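Local coordinates for protein putative hydrolase (Acinetobacter sp. NBRC 100985, PDB 4XUK) that hydrolyses organophosphorus compounds as a zinc-containing member of the metallo-beta-lactamase superfamily and may also act as a lactonase, at residues F139-Q145 with Y157-V161; T179-G183 with H201-E205. The protein carries 2 engineered substitutions. All coordinates share one frame. Numbering follows the deposited sequence.

Interaction 1: F139-Q145 with Y157-V161; sequences FWLDPKQ and YLGTV
Residues 157-161 are one turn of a helix, with Val161 N hydrogen-bonded to Tyr157 O (2.8 Å). Phe139 and Trp140 lie near the end of helix 134-141. A type I turn runs from Asp142 to Gln145. Asp142 OD1 accepts Lys144 N at 2.8 Å, an Asx turn. The nearest CA pair is Trp140 and Val161, 6.0 Å apart. Tyr157, rotamer t, reaches across the gap. Its OH donates to Phe139 O at 2.6 Å. Water 1 donates to Tyr157 OH (2.9 Å) and Trp140 O (2.8 Å). Phe139, also t, offers its ring face to the Tyr157 edge, centroids 5.3 Å apart, planes at 71°. Trp140, rotamer m, runs nearly parallel to Tyr157 at 12°, but the rings barely overlap. Trp140 CZ3 packs 3.1 Å from Thr160 OG1, which is buried without a polar partner. Trp140 NE1 hydrogen-bonds to Glu136 OE2. The Trp140 side chain is about 8 Å from a bound zinc ion. This aromatic cluster joins two helices of a beta-alpha-beta crossover in the metallo-beta-lactamase fold.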
ATOM      1  N   PHE A 139      14.000 -29.159  15.657  1.00 24.20           N
ATOM      2  CA  PHE A 139      12.743 -29.168  16.396  1.00 23.02           C
ATOM      3  C   PHE A 139      11.625 -29.892  15.654  1.00 23.08           C
ATOM      4  O   PHE A 139      10.862 -30.647  16.260  1.00 19.47           O
ATOM      5  CB  PHE A 139      12.305 -27.736  16.717  1.00 22.92           C
ATOM      6  CG  PHE A 139      10.909 -27.636  17.270  1.00 22.04           C
ATOM      7  CD1 PHE A 139      10.646 -27.970  18.598  1.00 22.13           C
ATOM      8  CD2 PHE A 139       9.865 -27.191  16.476  1.00 20.17           C
ATOM      9  CE1 PHE A 139       9.363 -27.865  19.116  1.00 23.00           C
ATOM     10  CE2 PHE A 139       8.574 -27.086  16.986  1.00 22.55           C
ATOM     11  CZ  PHE A 139       8.323 -27.424  18.312  1.00 17.76           C
ATOM     12  N   TRP A 140      11.515 -29.655  14.349  1.00 21.83           N
ATOM     13  CA  TRP A 140      10.405 -30.212  13.575  1.00 20.55           C
ATOM     14  C   TRP A 140      10.614 -31.634  13.049  1.00 26.33           C
ATOM     15  O   TRP A 140       9.640 -32.302  12.684  1.00 25.44           O
ATOM     16  CB  TRP A 140      10.083 -29.306  12.389  1.00 22.54           C
ATOM     17  CG  TRP A 140       9.509 -27.984  12.786  1.00 18.98           C
ATOM     18  CD1 TRP A 140      10.130 -26.770  12.738  1.00 18.90           C
ATOM     19  CD2 TRP A 140       8.189 -27.745  13.286  1.00 19.20           C
ATOM     20  NE1 TRP A 140       9.274 -25.788  13.185  1.00 19.44           N
ATOM     21  CE2 TRP A 140       8.077 -26.365  13.528  1.00 18.64           C
ATOM     22  CE3 TRP A 140       7.093 -28.566  13.562  1.00 21.77           C
ATOM     23  CZ2 TRP A 140       6.909 -25.788  14.024  1.00 20.37           C
ATOM     24  CZ3 TRP A 140       5.938 -27.994  14.064  1.00 22.70           C
ATOM     25  CH2 TRP A 140       5.855 -26.622  14.290  1.00 19.42           C
ATOM     26  N   LEU A 141      11.863 -32.093  12.980  1.00 21.11           N
ATOM     27  CA  LEU A 141      12.157 -33.363  12.311  1.00 25.84           C
ATOM     28  C   LEU A 141      12.690 -34.456  13.249  1.00 32.80           C
ATOM     29  O   LEU A 141      13.090 -35.533  12.797  1.00 41.99           O
ATOM     30  CB  LEU A 141      13.103 -33.125  11.124  1.00 26.59           C
ATOM     31  CG  LEU A 141      12.554 -32.173  10.049  1.00 25.68           C
ATOM     32  CD1 LEU A 141      13.562 -31.864   8.934  1.00 22.92           C
ATOM     33  CD2 LEU A 141      11.285 -32.725   9.455  1.00 25.74           C
ATOM     34  N   ASP A 142      12.672 -34.187  14.552  1.00 39.19           N
ATOM     35  CA  ASP A 142      13.039 -35.194  15.560  1.00 36.37           C
ATOM     36  C   ASP A 142      11.799 -35.941  16.042  1.00 36.41           C
ATOM     37  O   ASP A 142      10.878 -35.329  16.589  1.00 36.72           O
ATOM     38  CB  ASP A 142      13.750 -34.516  16.735  1.00 36.46           C
ATOM     39  CG  ASP A 142      14.083 -35.480  17.883  1.00 46.21           C
ATOM     40  OD1 ASP A 142      13.997 -36.718  17.713  1.00 45.01           O
ATOM     41  OD2 ASP A 142      14.449 -34.975  18.968  1.00 45.49           O
ATOM     42  N   PRO A 143      11.802 -37.234  15.821  1.00 46.67           N
ATOM     43  CA  PRO A 143      10.731 -38.136  16.246  1.00 44.15           C
ATOM     44  C   PRO A 143      10.532 -38.217  17.748  1.00 40.75           C
ATOM     45  O   PRO A 143       9.573 -38.777  18.158  1.00 43.73           O
ATOM     46  CB  PRO A 143      11.198 -39.476  15.731  1.00 44.09           C
ATOM     47  CG  PRO A 143      12.644 -39.334  15.608  1.00 44.73           C
ATOM     48  CD  PRO A 143      12.872 -37.955  15.149  1.00 43.35           C
ATOM     49  N   LYS A 144      11.395 -37.573  18.499  1.00 39.27           N
ATOM     50  CA  LYS A 144      11.362 -37.599  19.935  1.00 39.56           C
ATOM     51  C   LYS A 144      10.780 -36.367  20.515  1.00 39.01           C
ATOM     52  O   LYS A 144      10.498 -36.297  21.655  1.00 37.04           O
ATOM     53  CB  LYS A 144      12.764 -37.763  20.474  1.00 42.19           C
ATOM     54  CG  LYS A 144      13.119 -39.193  20.805  1.00 44.17           C
ATOM     55  CD  LYS A 144      14.236 -39.683  19.942  1.00 48.00           C
ATOM     56  CE  LYS A 144      15.570 -39.558  20.632  1.00 46.03           C
ATOM     57  NZ  LYS A 144      15.716 -38.274  21.327  1.00 50.72           N
ATOM     58  N   GLN A 145      10.608 -35.374  19.695  1.00 37.92           N
ATOM     59  CA  GLN A 145      10.166 -34.069  20.159  1.00 34.06           C
ATOM     60  C   GLN A 145       8.710 -34.080  20.634  1.00 36.18           C
ATOM     61  O   GLN A 145       8.330 -33.332  21.541  1.00 36.31           O
ATOM     62  CB  GLN A 145      10.364 -33.040  19.045  1.00 35.79           C
ATOM     63  CG  GLN A 145      10.033 -31.630  19.448  1.00 32.22           C
ATOM     64  CD  GLN A 145      10.879 -31.149  20.603  1.00 34.98           C
ATOM     65  OE1 GLN A 145      10.356 -30.662  21.600  1.00 37.17           O
ATOM     66  NE2 GLN A 145      12.193 -31.274  20.469  1.00 35.50           N
ATOM     67  N   TYR A 157       1.427 -30.277  16.474  1.00 26.05           N
ATOM     68  CA  TYR A 157       2.818 -30.495  16.088  1.00 26.84           C
ATOM     69  C   TYR A 157       2.943 -31.608  15.052  1.00 27.10           C
ATOM     70  O   TYR A 157       3.528 -31.411  13.978  1.00 24.58           O
ATOM     71  CB  TYR A 157       3.653 -30.809  17.341  1.00 26.05           C
ATOM     72  CG  TYR A 157       5.068 -31.257  17.061  1.00 26.53           C
ATOM     73  CD1 TYR A 157       6.082 -30.331  16.836  1.00 22.10           C
ATOM     74  CD2 TYR A 157       5.394 -32.606  17.032  1.00 28.56           C
ATOM     75  CE1 TYR A 157       7.377 -30.737  16.591  1.00 23.61           C
ATOM     76  CE2 TYR A 157       6.691 -33.022  16.778  1.00 28.57           C
ATOM     77  CZ  TYR A 157       7.670 -32.083  16.562  1.00 25.33           C
ATOM     78  OH  TYR A 157       8.956 -32.487  16.312  1.00 25.44           O
ATOM     79  N   LEU A 158       2.346 -32.745  15.342  1.00 28.38           N
ATOM     80  CA  LEU A 158       2.403 -33.905  14.476  1.00 26.56           C
ATOM     81  C   LEU A 158       1.795 -33.602  13.118  1.00 28.23           C
ATOM     82  O   LEU A 158       2.263 -34.018  12.103  1.00 23.80           O
ATOM     83  CB  LEU A 158       1.680 -35.066  15.116  1.00 31.98           C
ATOM     84  CG  LEU A 158       2.422 -36.192  15.844  1.00 41.51           C
ATOM     85  CD1 LEU A 158       3.717 -35.843  16.506  1.00 35.85           C
ATOM     86  CD2 LEU A 158       1.561 -37.025  16.761  1.00 38.83           C
ATOM     87  N   GLY A 159       0.723 -32.859  13.157  1.00 25.93           N
ATOM     88  CA  GLY A 159       0.042 -32.461  11.940  1.00 28.96           C
ATOM     89  C   GLY A 159       0.906 -31.574  11.072  1.00 25.92           C
ATOM     90  O   GLY A 159       1.015 -31.806   9.862  1.00 25.25           O
ATOM     91  N   THR A 160       1.527 -30.552  11.657  1.00 25.43           N
ATOM     92  CA  THR A 160       2.411 -29.742  10.831  1.00 23.14           C
ATOM     93  C   THR A 160       3.704 -30.462  10.443  1.00 21.60           C
ATOM     94  O   THR A 160       4.202 -30.253   9.344  1.00 21.79           O
ATOM     95  CB  THR A 160       2.648 -28.277  11.327  1.00 30.07           C
ATOM     96  OG1 THR A 160       4.040 -28.044  11.577  1.00 28.21           O
ATOM     97  CG2 THR A 160       1.829 -27.951  12.534  1.00 21.27           C
ATOM     98  N   VAL A 161       4.217 -31.344  11.301  1.00 23.72           N
ATOM     99  CA  VAL A 161       5.360 -32.177  10.901  1.00 23.06           C
ATOM    100  C   VAL A 161       5.101 -32.902   9.572  1.00 25.48           C
ATOM    101  O   VAL A 161       5.966 -32.921   8.681  1.00 23.18           O
ATOM    102  CB  VAL A 161       5.788 -33.185  12.005  1.00 21.61           C
ATOM    103  CG1 VAL A 161       6.743 -34.232  11.442  1.00 21.06           C
ATOM    104  CG2 VAL A 161       6.456 -32.449  13.147  1.00 20.74           C
TER
HETATM  105  O   HOH W   1       9.197 -34.575  14.309  1.00 27.22           O

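Interaction 2: T179-G183 with H201-E205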
ATOM      1  N   THR A 179      20.739 -27.371   6.037  1.00 19.83           N
ATOM      2  CA  THR A 179      20.608 -26.568   7.251  1.00 22.07           C
ATOM      3  C   THR A 179      21.872 -25.743   7.481  1.00 25.14           C
ATOM      4  O   THR A 179      22.929 -26.050   6.921  1.00 26.36           O
ATOM      5  CB  THR A 179      20.260 -27.421   8.491  1.00 24.78           C
ATOM      6  OG1 THR A 179      21.356 -28.276   8.827  1.00 23.30           O
ATOM      7  CG2 THR A 179      19.024 -28.270   8.216  1.00 25.59           C
ATOM      8  N   TYR A 180      21.752 -24.684   8.282  1.00 23.72           N
ATOM      9  CA  TYR A 180      22.886 -23.803   8.564  1.00 25.59           C
ATOM     10  C   TYR A 180      22.971 -23.483  10.049  1.00 26.41           C
ATOM     11  O   TYR A 180      22.029 -23.737  10.812  1.00 23.84           O
ATOM     12  CB  TYR A 180      22.793 -22.491   7.765  1.00 23.96           C
ATOM     13  CG  TYR A 180      21.556 -21.677   8.086  1.00 22.02           C
ATOM     14  CD1 TYR A 180      21.488 -20.904   9.244  1.00 23.96           C
ATOM     15  CD2 TYR A 180      20.455 -21.690   7.241  1.00 22.45           C
ATOM     16  CE1 TYR A 180      20.363 -20.177   9.548  1.00 18.38           C
ATOM     17  CE2 TYR A 180      19.316 -20.952   7.535  1.00 19.13           C
ATOM     18  CZ  TYR A 180      19.283 -20.201   8.690  1.00 22.70           C
ATOM     19  OH  TYR A 180      18.159 -19.467   9.005  1.00 17.99           O
ATOM     20  N   LYS A 181      24.055 -22.861  10.443  1.00 28.11           N
ATOM     21  CA  LYS A 181      24.227 -22.398  11.795  1.00 33.70           C
ATOM     22  C   LYS A 181      24.485 -20.905  11.836  1.00 30.48           C
ATOM     23  O   LYS A 181      24.890 -20.343  10.876  1.00 31.75           O
ATOM     24  CB  LYS A 181      25.388 -23.147  12.425  1.00 31.61           C
ATOM     25  CG  LYS A 181      24.996 -24.479  12.968  1.00 40.65           C
ATOM     26  CD  LYS A 181      23.859 -24.363  14.000  1.00 50.06           C
ATOM     27  CE  LYS A 181      24.021 -23.154  14.932  1.00 48.44           C
ATOM     28  NZ  LYS A 181      22.876 -22.228  14.889  1.00 40.52           N
ATOM     29  N   LEU A 182      24.294 -20.291  12.972  1.00 35.55           N
ATOM     30  CA  LEU A 182      24.646 -18.911  13.189  1.00 38.73           C
ATOM     31  C   LEU A 182      26.023 -18.584  12.614  1.00 35.53           C
ATOM     32  O   LEU A 182      26.859 -19.427  12.713  1.00 33.20           O
ATOM     33  CB  LEU A 182      24.667 -18.768  14.681  1.00 43.57           C
ATOM     34  CG  LEU A 182      24.504 -17.419  15.298  1.00 42.84           C
ATOM     35  CD1 LEU A 182      23.763 -16.432  14.400  1.00 35.68           C
ATOM     36  CD2 LEU A 182      23.846 -17.644  16.624  1.00 45.44           C
ATOM     37  N   GLY A 183      26.268 -17.397  12.035  1.00 35.17           N
ATOM     38  CA  GLY A 183      27.578 -17.089  11.492  1.00 36.79           C
ATOM     39  C   GLY A 183      27.673 -17.445  10.022  1.00 38.65           C
ATOM     40  O   GLY A 183      28.532 -16.922   9.302  1.00 39.42           O
ATOM     41  N   HIS A 201      13.577 -20.050  14.576  1.00 20.55           N
ATOM     42  CA  HIS A 201      13.190 -18.963  13.684  1.00 18.23           C
ATOM     43  C   HIS A 201      14.377 -18.051  13.448  1.00 17.99           C
ATOM     44  O   HIS A 201      15.033 -17.624  14.399  1.00 18.81           O
ATOM     45  CB  HIS A 201      12.017 -18.168  14.270  1.00 17.77           C
ATOM     46  CG  HIS A 201      11.428 -17.177  13.314  1.00 16.74           C
ATOM     47  ND1 HIS A 201      11.988 -15.940  13.083  1.00 17.67           N
ATOM     48  CD2 HIS A 201      10.332 -17.248  12.521  1.00 15.71           C
ATOM     49  CE1 HIS A 201      11.258 -15.287  12.194  1.00 17.25           C
ATOM     50  NE2 HIS A 201      10.252 -16.061  11.833  1.00 16.72           N
ATOM     51  N   PHE A 202      14.668 -17.780  12.178  1.00 15.32           N
ATOM     52  CA  PHE A 202      15.738 -16.863  11.814  1.00 18.14           C
ATOM     53  C   PHE A 202      15.224 -15.807  10.849  1.00 18.69           C
ATOM     54  O   PHE A 202      14.289 -16.051  10.068  1.00 18.96           O
ATOM     55  CB  PHE A 202      16.876 -17.605  11.104  1.00 18.62           C
ATOM     56  CG  PHE A 202      17.975 -18.097  12.018  1.00 19.64           C
ATOM     57  CD1 PHE A 202      17.730 -19.093  12.953  1.00 17.90           C
ATOM     58  CD2 PHE A 202      19.263 -17.590  11.906  1.00 22.50           C
ATOM     59  CE1 PHE A 202      18.753 -19.566  13.783  1.00 23.92           C
ATOM     60  CE2 PHE A 202      20.287 -18.055  12.728  1.00 22.64           C
ATOM     61  CZ  PHE A 202      20.027 -19.039  13.671  1.00 20.16           C
ATOM     62  N   SER A 203      15.853 -14.639  10.879  1.00 18.07           N
ATOM     63  CA  SER A 203      15.598 -13.623   9.871  1.00 17.07           C
ATOM     64  C   SER A 203      16.840 -13.530   8.993  1.00 18.57           C
ATOM     65  O   SER A 203      17.887 -14.064   9.355  1.00 20.84           O
ATOM     66  CB  SER A 203      15.276 -12.275  10.526  1.00 17.37           C
ATOM     67  OG  SER A 203      14.207 -12.405  11.447  1.00 20.51           O
ATOM     68  N   TYR A 204      16.724 -12.860   7.844  1.00 19.06           N
ATOM     69  CA  TYR A 204      17.826 -12.774   6.900  1.00 17.71           C
ATOM     70  C   TYR A 204      18.084 -11.323   6.514  1.00 21.29           C
ATOM     71  O   TYR A 204      17.160 -10.603   6.123  1.00 19.18           O
ATOM     72  CB  TYR A 204      17.513 -13.606   5.651  1.00 18.56           C
ATOM     73  CG  TYR A 204      17.270 -15.064   5.953  1.00 17.75           C
ATOM     74  CD1 TYR A 204      18.332 -15.914   6.245  1.00 17.19           C
ATOM     75  CD2 TYR A 204      15.981 -15.591   5.960  1.00 18.13           C
ATOM     76  CE1 TYR A 204      18.121 -17.248   6.528  1.00 19.66           C
ATOM     77  CE2 TYR A 204      15.758 -16.935   6.240  1.00 16.97           C
ATOM     78  CZ  TYR A 204      16.832 -17.752   6.531  1.00 17.09           C
ATOM     79  OH  TYR A 204      16.630 -19.092   6.813  1.00 17.91           O
ATOM     80  N   GLU A 205      19.339 -10.890   6.636  1.00 21.63           N
ATOM     81  CA  GLU A 205      19.703  -9.517   6.284  1.00 22.79           C
ATOM     82  C   GLU A 205      20.534  -9.453   5.001  1.00 23.11           C
ATOM     83  O   GLU A 205      21.532 -10.175   4.846  1.00 20.86           O
ATOM     84  CB  GLU A 205      20.448  -8.839   7.435  1.00 22.53           C
ATOM     85  CG  GLU A 205      20.735  -7.358   7.177  1.00 29.23           C
ATOM     86  CD  GLU A 205      21.369  -6.674   8.370  1.00 37.64           C
ATOM     87  OE1 GLU A 205      21.752  -7.381   9.327  1.00 40.69           O
ATOM     88  OE2 GLU A 205      21.480  -5.433   8.344  1.00 40.92           O
TER
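Tyr180 points the edge of its ring at one face of Phe202. This is a T-shaped stack, with centroids 5.2 Å apart and planes at 83°. The closest side-chain carbons are Tyr180 CE1 and Phe202 CD2, at 3.7 Å. Both residues direct their CA-to-CB bonds toward the opposing segment, so the rings meet in the space between them. The backbones stay well apart. Even the nearest CA atoms, of Leu182 and Phe202, are 9.2 Å from each other, and no main-chain hydrogen bond joins the two segments.

The Tyr180 hydroxyl lies beside Phe202, with OH to CB at 3.1 Å, and Tyr180 OH reaches Tyr204 OH at 2.7 Å, a hydrogen-bonding distance. Tyr204 OH also hydrogen-bonds to Leu106 O, which ties this polar spot to the chain just after strand 103-105. Tyr180 CZ and Tyr204 CE1 add an apolar contact at 3.8 Å.

Leu182 lies toward the surface. Its CD1 reaches Phe202 CE2 at 4.2 Å. His201, just before Phe202, points away from this contact and hydrogen-bonds to the backbone N of the zinc ligand Asp218.

The contact bridges the two mixed sheets of the metallo-beta-lactamase sandwich. Val191 on strand 189-193 touches both tyrosines, and Ser133 on strand 129-133 touches both Tyr180 and Phe202. Strand 202-208 lies inside one sheet, next to strand 189-193. Strand 177-180, which follows helix 151-173 in the chain, is the outermost strand of the other, beside strand 129-133.

In the fold
Interaction 1 closes before interaction 2 opens, and helix 151-173 leads into strand 177-180. Their centres are 20 Å apart, and their nearest atoms, about 7 Å apart, do not touch. Interaction 1 joins two helices and is partly buried, farther from the centre of the chain. Interaction 2 is buried between the sheets. Each includes a T-shaped aromatic pair and a tyrosine hydroxyl. In 139-145 with 157-161 that hydroxyl meets a main-chain carbonyl and a water. In 179-183 with 201-205 it meets another tyrosine. The first joins helix 134-141 and the turn after it to helix 151-173. The second packs side chains between the two sheets.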